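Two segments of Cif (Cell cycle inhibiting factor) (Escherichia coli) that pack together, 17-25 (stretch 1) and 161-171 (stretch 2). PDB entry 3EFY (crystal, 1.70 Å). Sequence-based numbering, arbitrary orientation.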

ATOM      1  N   ILE A  17      -4.457  -6.550   0.025  1.00 18.37           N
ATOM      2  CA  ILE A  17      -3.656  -7.680   0.459  1.00 17.99           C
ATOM      3  C   ILE A  17      -2.681  -8.115  -0.637  1.00 18.41           C
ATOM      4  O   ILE A  17      -1.479  -8.345  -0.357  1.00 18.74           O
ATOM      5  CB  ILE A  17      -4.504  -8.852   0.925  1.00 17.67           C
ATOM      6  CG1 ILE A  17      -5.328  -8.488   2.159  1.00 18.78           C
ATOM      7  CG2 ILE A  17      -3.584 -10.056   1.246  1.00 18.13           C
ATOM      8  CD1 ILE A  17      -6.415  -9.461   2.441  1.00 20.22           C
ATOM      9  N   MET A  18      -3.125  -8.148  -1.899  1.00 18.38           N
ATOM     10  CA  MET A  18      -2.205  -8.432  -2.998  1.00 18.74           C
ATOM     11  C   MET A  18      -1.058  -7.414  -3.034  1.00 19.38           C
ATOM     12  O   MET A  18       0.102  -7.799  -3.229  1.00 18.66           O
ATOM     13  CB  MET A  18      -2.939  -8.469  -4.342  1.00 18.13           C
ATOM     14  CG  MET A  18      -3.954  -9.581  -4.439  1.00 19.36           C
ATOM     15  SD  MET A  18      -3.273 -11.250  -4.347  1.00 19.60           S
ATOM     16  CE  MET A  18      -2.628 -11.446  -6.037  1.00 21.95           C
ATOM     17  N   LYS A  19      -1.365  -6.134  -2.827  1.00 17.86           N
ATOM     18  CA  LYS A  19      -0.314  -5.097  -2.811  1.00 19.22           C
ATOM     19  C   LYS A  19       0.692  -5.364  -1.666  1.00 19.77           C
ATOM     20  O   LYS A  19       1.920  -5.223  -1.844  1.00 20.08           O
ATOM     21  CB  LYS A  19      -0.906  -3.702  -2.665  1.00 19.93           C
ATOM     22  CG  LYS A  19      -1.740  -3.279  -3.871  1.00 22.32           C
ATOM     23  CD  LYS A  19      -2.245  -1.842  -3.699  1.00 27.36           C
ATOM     24  CE  LYS A  19      -3.117  -1.377  -4.903  1.00 31.46           C
ATOM     25  NZ  LYS A  19      -3.857  -0.079  -4.587  1.00 32.71           N
ATOM     26  N   LEU A  20       0.178  -5.760  -0.506  1.00 19.92           N
ATOM     27  CA  LEU A  20       1.057  -6.085   0.622  1.00 20.85           C
ATOM     28  C   LEU A  20       2.014  -7.200   0.296  1.00 20.88           C
ATOM     29  O   LEU A  20       3.189  -7.169   0.681  1.00 22.07           O
ATOM     30  CB  LEU A  20       0.238  -6.460   1.887  1.00 21.51           C
ATOM     31  CG  LEU A  20      -0.400  -5.234   2.556  1.00 27.84           C
ATOM     32  CD1 LEU A  20      -1.342  -5.700   3.662  1.00 30.43           C
ATOM     33  CD2 LEU A  20       0.645  -4.267   3.156  1.00 32.13           C
ATOM     34  N   PHE A  21       1.529  -8.232  -0.385  1.00 19.03           N
ATOM     35  CA  PHE A  21       2.411  -9.353  -0.735  1.00 18.81           C
ATOM     36  C   PHE A  21       3.406  -9.040  -1.832  1.00 20.41           C
ATOM     37  O   PHE A  21       4.503  -9.590  -1.835  1.00 21.53           O
ATOM     38  CB  PHE A  21       1.618 -10.584  -1.142  1.00 18.56           C
ATOM     39  CG  PHE A  21       1.149 -11.410   0.052  1.00 20.35           C
ATOM     40  CD1 PHE A  21       1.904 -12.448   0.566  1.00 22.41           C
ATOM     41  CD2 PHE A  21      -0.017 -11.098   0.725  1.00 21.44           C
ATOM     42  CE1 PHE A  21       1.490 -13.159   1.685  1.00 23.78           C
ATOM     43  CE2 PHE A  21      -0.413 -11.805   1.819  1.00 23.09           C
ATOM     44  CZ  PHE A  21       0.327 -12.836   2.321  1.00 23.95           C
ATOM     45  N   LEU A  22       2.998  -8.226  -2.788  1.00 18.68           N
ATOM     46  CA  LEU A  22       3.676  -8.100  -4.090  1.00 18.79           C
ATOM     47  C   LEU A  22       4.401  -6.812  -4.393  1.00 20.49           C
ATOM     48  O   LEU A  22       5.358  -6.833  -5.197  1.00 21.40           O
ATOM     49  CB  LEU A  22       2.681  -8.362  -5.208  1.00 19.12           C
ATOM     50  CG  LEU A  22       1.965  -9.702  -5.136  1.00 18.30           C
ATOM     51  CD1 LEU A  22       0.848  -9.859  -6.218  1.00 20.11           C
ATOM     52  CD2 LEU A  22       2.951 -10.891  -5.245  1.00 20.62           C
ATOM     53  N   ASP A  23       3.999  -5.700  -3.792  1.00 19.80           N
ATOM     54  CA  ASP A  23       4.581  -4.423  -4.179  1.00 20.93           C
ATOM     55  C   ASP A  23       6.032  -4.319  -3.739  1.00 22.98           C
ATOM     56  O   ASP A  23       6.403  -4.698  -2.635  1.00 22.78           O
ATOM     57  CB  ASP A  23       3.792  -3.264  -3.632  1.00 21.80           C
ATOM     58  CG  ASP A  23       2.473  -3.013  -4.382  1.00 22.90           C
ATOM     59  OD1 ASP A  23       2.136  -3.795  -5.260  1.00 22.04           O
ATOM     60  OD2 ASP A  23       1.786  -2.033  -4.036  1.00 26.31           O
ATOM     61  N   LYS A  24       6.851  -3.821  -4.647  1.00 23.47           N
ATOM     62  CA  LYS A  24       8.265  -3.652  -4.397  1.00 25.64           C
ATOM     63  C   LYS A  24       8.808  -2.614  -5.337  1.00 27.13           C
ATOM     64  O   LYS A  24       8.084  -2.082  -6.140  1.00 27.06           O
ATOM     65  CB  LYS A  24       8.971  -5.000  -4.556  1.00 25.71           C
ATOM     66  CG  LYS A  24       8.889  -5.599  -5.857  1.00 27.78           C
ATOM     67  CD  LYS A  24       9.374  -7.035  -5.857  1.00 34.73           C
ATOM     68  CE  LYS A  24       9.606  -7.523  -7.282  1.00 38.07           C
ATOM     69  NZ  LYS A  24       8.417  -7.657  -8.212  1.00 39.15           N
ATOM     70  N   ASP A  25      10.109  -2.331  -5.241  1.00 28.58           N
ATOM     71  CA  ASP A  25      10.718  -1.420  -6.187  1.00 30.20           C
ATOM     72  C   ASP A  25      10.502  -1.938  -7.595  1.00 29.74           C
ATOM     73  O   ASP A  25      10.815  -3.117  -7.908  1.00 31.23           O
ATOM     74  CB  ASP A  25      12.212  -1.284  -5.887  1.00 30.83           C
ATOM     75  CG  ASP A  25      12.505  -0.512  -4.618  1.00 35.15           C
ATOM     76  OD1 ASP A  25      11.683   0.314  -4.118  1.00 40.53           O
ATOM     77  OD2 ASP A  25      13.630  -0.716  -4.095  1.00 44.54           O
TER
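Stretch 2 161-171: FQLFEYDTDNI

Where the helix of stretch 1 ends, a water bridges the two backbones: the water's O lies 2.7 Å from Phe-21 O, to which it donates, and 3.0 Å from Asp-167 N, from which it accepts, joining a helix's last turn to the residue just before another helix begins. Stretch 2 enters already extended, in a strand that began earlier in the chain, its direction 37° from that of helix 17-22 and its axis 9.1 Å away at closest approach; after Asp-167 it coils into a helix from Thr-168 onward.

The strand's alternation sets the first rule: Gln-162, Phe-164 and Tyr-166 point toward stretch 1, while Leu-163 and Glu-165 point away. Leu-22 CD1 lies over the face of Phe-164, 3.7 Å from the ring centroid, and Met-18 CE reaches Phe-164 CD1 at 3.5 Å.

Phe-21 packs against both Tyr-166 and Ile-171. Its edge meets the face of Tyr-166, with ring centroids 4.7 Å apart and planes at 74°, while Ile-171 CD1 sits over the face of the Phe-21 ring, 4.0 Å from that ring's centroid. Here the backbones come close, Phe-21 CA to Ile-171 CA being 4.6 Å, and Ile-171 CA makes a CA-H...O contact with Leu-20 O at 3.6 Å. The CA-to-CB bond of Asn-170 points toward stretch 1, and the residue packs at the end of the helix, where Asp-23 is the first to leave helical phi/psi.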

ATOM      1  N   PHE A 161      -9.287 -15.936 -11.366  1.00 19.21           N
ATOM      2  CA  PHE A 161      -8.186 -15.976 -10.434  1.00 18.68           C
ATOM      3  C   PHE A 161      -7.031 -15.126 -10.924  1.00 18.43           C
ATOM      4  O   PHE A 161      -6.851 -14.912 -12.127  1.00 18.99           O
ATOM      5  CB  PHE A 161      -7.665 -17.387 -10.287  1.00 18.92           C
ATOM      6  CG  PHE A 161      -8.692 -18.365  -9.780  1.00 18.48           C
ATOM      7  CD1 PHE A 161      -8.920 -18.473  -8.412  1.00 20.03           C
ATOM      8  CD2 PHE A 161      -9.399 -19.175 -10.657  1.00 18.91           C
ATOM      9  CE1 PHE A 161      -9.866 -19.391  -7.929  1.00 18.28           C
ATOM     10  CE2 PHE A 161     -10.306 -20.102 -10.189  1.00 19.77           C
ATOM     11  CZ  PHE A 161     -10.547 -20.195  -8.818  1.00 18.52           C
ATOM     12  N   GLN A 162      -6.223 -14.656  -9.976  1.00 17.54           N
ATOM     13  CA  GLN A 162      -4.887 -14.096 -10.281  1.00 18.70           C
ATOM     14  C   GLN A 162      -3.891 -14.802  -9.375  1.00 19.67           C
ATOM     15  O   GLN A 162      -4.149 -14.968  -8.164  1.00 19.48           O
ATOM     16  CB  GLN A 162      -4.818 -12.600 -10.044  1.00 18.69           C
ATOM     17  CG  GLN A 162      -5.834 -11.831 -10.905  1.00 18.51           C
ATOM     18  CD  GLN A 162      -5.818 -10.345 -10.658  1.00 21.19           C
ATOM     19  OE1 GLN A 162      -5.061  -9.840  -9.809  1.00 22.90           O
ATOM     20  NE2 GLN A 162      -6.631  -9.607 -11.430  1.00 23.04           N
ATOM     21  N   LEU A 163      -2.780 -15.272  -9.966  1.00 19.12           N
ATOM     22  CA  LEU A 163      -1.810 -16.079  -9.222  1.00 17.90           C
ATOM     23  C   LEU A 163      -0.413 -15.464  -9.372  1.00 18.32           C
ATOM     24  O   LEU A 163       0.057 -15.273 -10.519  1.00 19.01           O
ATOM     25  CB  LEU A 163      -1.796 -17.480  -9.755  1.00 18.92           C
ATOM     26  CG  LEU A 163      -0.857 -18.499  -9.159  1.00 16.88           C
ATOM     27  CD1 LEU A 163      -1.117 -18.685  -7.639  1.00 19.60           C
ATOM     28  CD2 LEU A 163      -1.015 -19.830  -9.930  1.00 20.97           C
ATOM     29  N   PHE A 164       0.236 -15.184  -8.272  1.00 18.22           N
ATOM     30  CA  PHE A 164       1.560 -14.592  -8.268  1.00 19.16           C
ATOM     31  C   PHE A 164       2.503 -15.297  -7.294  1.00 19.85           C
ATOM     32  O   PHE A 164       2.108 -15.645  -6.173  1.00 20.31           O
ATOM     33  CB  PHE A 164       1.520 -13.126  -7.833  1.00 19.80           C
ATOM     34  CG  PHE A 164       0.851 -12.178  -8.788  1.00 18.78           C
ATOM     35  CD1 PHE A 164      -0.522 -12.049  -8.807  1.00 20.09           C
ATOM     36  CD2 PHE A 164       1.603 -11.334  -9.590  1.00 21.97           C
ATOM     37  CE1 PHE A 164      -1.145 -11.107  -9.634  1.00 20.60           C
ATOM     38  CE2 PHE A 164       0.966 -10.383 -10.418  1.00 22.07           C
ATOM     39  CZ  PHE A 164      -0.423 -10.298 -10.419  1.00 22.46           C
ATOM     40  N   GLU A 165       3.792 -15.441  -7.658  1.00 19.49           N
ATOM     41  CA  GLU A 165       4.793 -15.784  -6.672  1.00 19.75           C
ATOM     42  C   GLU A 165       5.076 -14.611  -5.749  1.00 18.72           C
ATOM     43  O   GLU A 165       5.048 -13.459  -6.197  1.00 21.30           O
ATOM     44  CB  GLU A 165       6.082 -16.223  -7.406  1.00 20.23           C
ATOM     45  CG  GLU A 165       7.151 -16.714  -6.448  1.00 24.17           C
ATOM     46  CD  GLU A 165       8.476 -17.124  -7.109  1.00 29.97           C
ATOM     47  OE1 GLU A 165       8.521 -17.234  -8.379  1.00 30.14           O
ATOM     48  OE2 GLU A 165       9.445 -17.333  -6.301  1.00 28.02           O
ATOM     49  N   TYR A 166       5.323 -14.862  -4.464  1.00 18.99           N
ATOM     50  CA  TYR A 166       5.771 -13.816  -3.582  1.00 19.57           C
ATOM     51  C   TYR A 166       6.997 -14.237  -2.786  1.00 21.57           C
ATOM     52  O   TYR A 166       7.254 -15.440  -2.662  1.00 21.31           O
ATOM     53  CB  TYR A 166       4.655 -13.383  -2.631  1.00 21.25           C
ATOM     54  CG  TYR A 166       4.303 -14.318  -1.486  1.00 19.38           C
ATOM     55  CD1 TYR A 166       4.967 -14.238  -0.244  1.00 20.46           C
ATOM     56  CD2 TYR A 166       3.305 -15.264  -1.620  1.00 19.44           C
ATOM     57  CE1 TYR A 166       4.628 -15.039   0.785  1.00 20.10           C
ATOM     58  CE2 TYR A 166       2.955 -16.082  -0.579  1.00 18.75           C
ATOM     59  CZ  TYR A 166       3.610 -15.974   0.645  1.00 18.62           C
ATOM     60  OH  TYR A 166       3.278 -16.769   1.739  1.00 19.73           O
ATOM     61  N   ASP A 167       7.689 -13.230  -2.271  1.00 23.96           N
ATOM     62  CA  ASP A 167       8.866 -13.389  -1.398  1.00 25.90           C
ATOM     63  C   ASP A 167       8.479 -12.996   0.002  1.00 27.19           C
ATOM     64  O   ASP A 167       7.945 -11.908   0.212  1.00 25.61           O
ATOM     65  CB  ASP A 167       9.957 -12.472  -1.882  1.00 28.04           C
ATOM     66  CG  ASP A 167      10.448 -12.837  -3.234  1.00 35.09           C
ATOM     67  OD1 ASP A 167      10.650 -14.045  -3.485  1.00 45.17           O
ATOM     68  OD2 ASP A 167      10.664 -11.910  -4.042  1.00 46.95           O
ATOM     69  N   THR A 168       8.771 -13.866   0.954  1.00 28.32           N
ATOM     70  CA  THR A 168       8.416 -13.604   2.337  1.00 30.65           C
ATOM     71  C   THR A 168       9.061 -12.316   2.871  1.00 31.09           C
ATOM     72  O   THR A 168       8.451 -11.620   3.658  1.00 30.56           O
ATOM     73  CB  THR A 168       8.747 -14.813   3.179  1.00 32.66           C
ATOM     74  OG1 THR A 168       8.348 -14.565   4.530  1.00 41.94           O
ATOM     75  CG2 THR A 168      10.225 -15.091   3.064  1.00 31.80           C
ATOM     76  N   ASP A 169      10.245 -11.949   2.366  1.00 31.24           N
ATOM     77  CA  ASP A 169      10.889 -10.693   2.771  1.00 32.19           C
ATOM     78  C   ASP A 169      10.071  -9.465   2.368  1.00 30.52           C
ATOM     79  O   ASP A 169      10.073  -8.444   3.056  1.00 30.53           O
ATOM     80  CB  ASP A 169      12.273 -10.568   2.120  1.00 34.24           C
ATOM     81  CG  ASP A 169      13.302 -11.442   2.739  1.00 39.09           C
ATOM     82  OD1 ASP A 169      13.097 -12.008   3.845  1.00 44.43           O
ATOM     83  OD2 ASP A 169      14.365 -11.556   2.086  1.00 46.56           O
ATOM     84  N   ASN A 170       9.327  -9.573   1.273  1.00 28.70           N
ATOM     85  CA  ASN A 170       8.583  -8.451   0.809  1.00 27.38           C
ATOM     86  C   ASN A 170       7.305  -8.196   1.624  1.00 25.90           C
ATOM     87  O   ASN A 170       6.959  -7.045   1.947  1.00 24.37           O
ATOM     88  CB  ASN A 170       8.226  -8.680  -0.624  1.00 28.39           C
ATOM     89  CG  ASN A 170       7.858  -7.470  -1.280  1.00 30.40           C
ATOM     90  OD1 ASN A 170       6.726  -7.318  -1.758  1.00 35.50           O
ATOM     91  ND2 ASN A 170       8.798  -6.527  -1.318  1.00 33.86           N
ATOM     92  N   ILE A 171       6.598  -9.269   1.937  1.00 25.36           N
ATOM     93  CA  ILE A 171       5.377  -9.120   2.766  1.00 25.82           C
ATOM     94  C   ILE A 171       5.788  -8.541   4.120  1.00 25.84           C
ATOM     95  O   ILE A 171       5.120  -7.639   4.653  1.00 25.91           O
ATOM     96  CB  ILE A 171       4.512 -10.417   2.829  1.00 25.87           C
ATOM     97  CG1 ILE A 171       3.299 -10.252   3.772  1.00 29.15           C
ATOM     98  CG2 ILE A 171       5.298 -11.635   3.325  1.00 29.92           C
ATOM     99  CD1 ILE A 171       2.330  -9.139   3.382  1.00 29.97           C
TER
HETATM  100  O   HOH W   1       6.730 -10.569  -3.114  1.00 21.40           O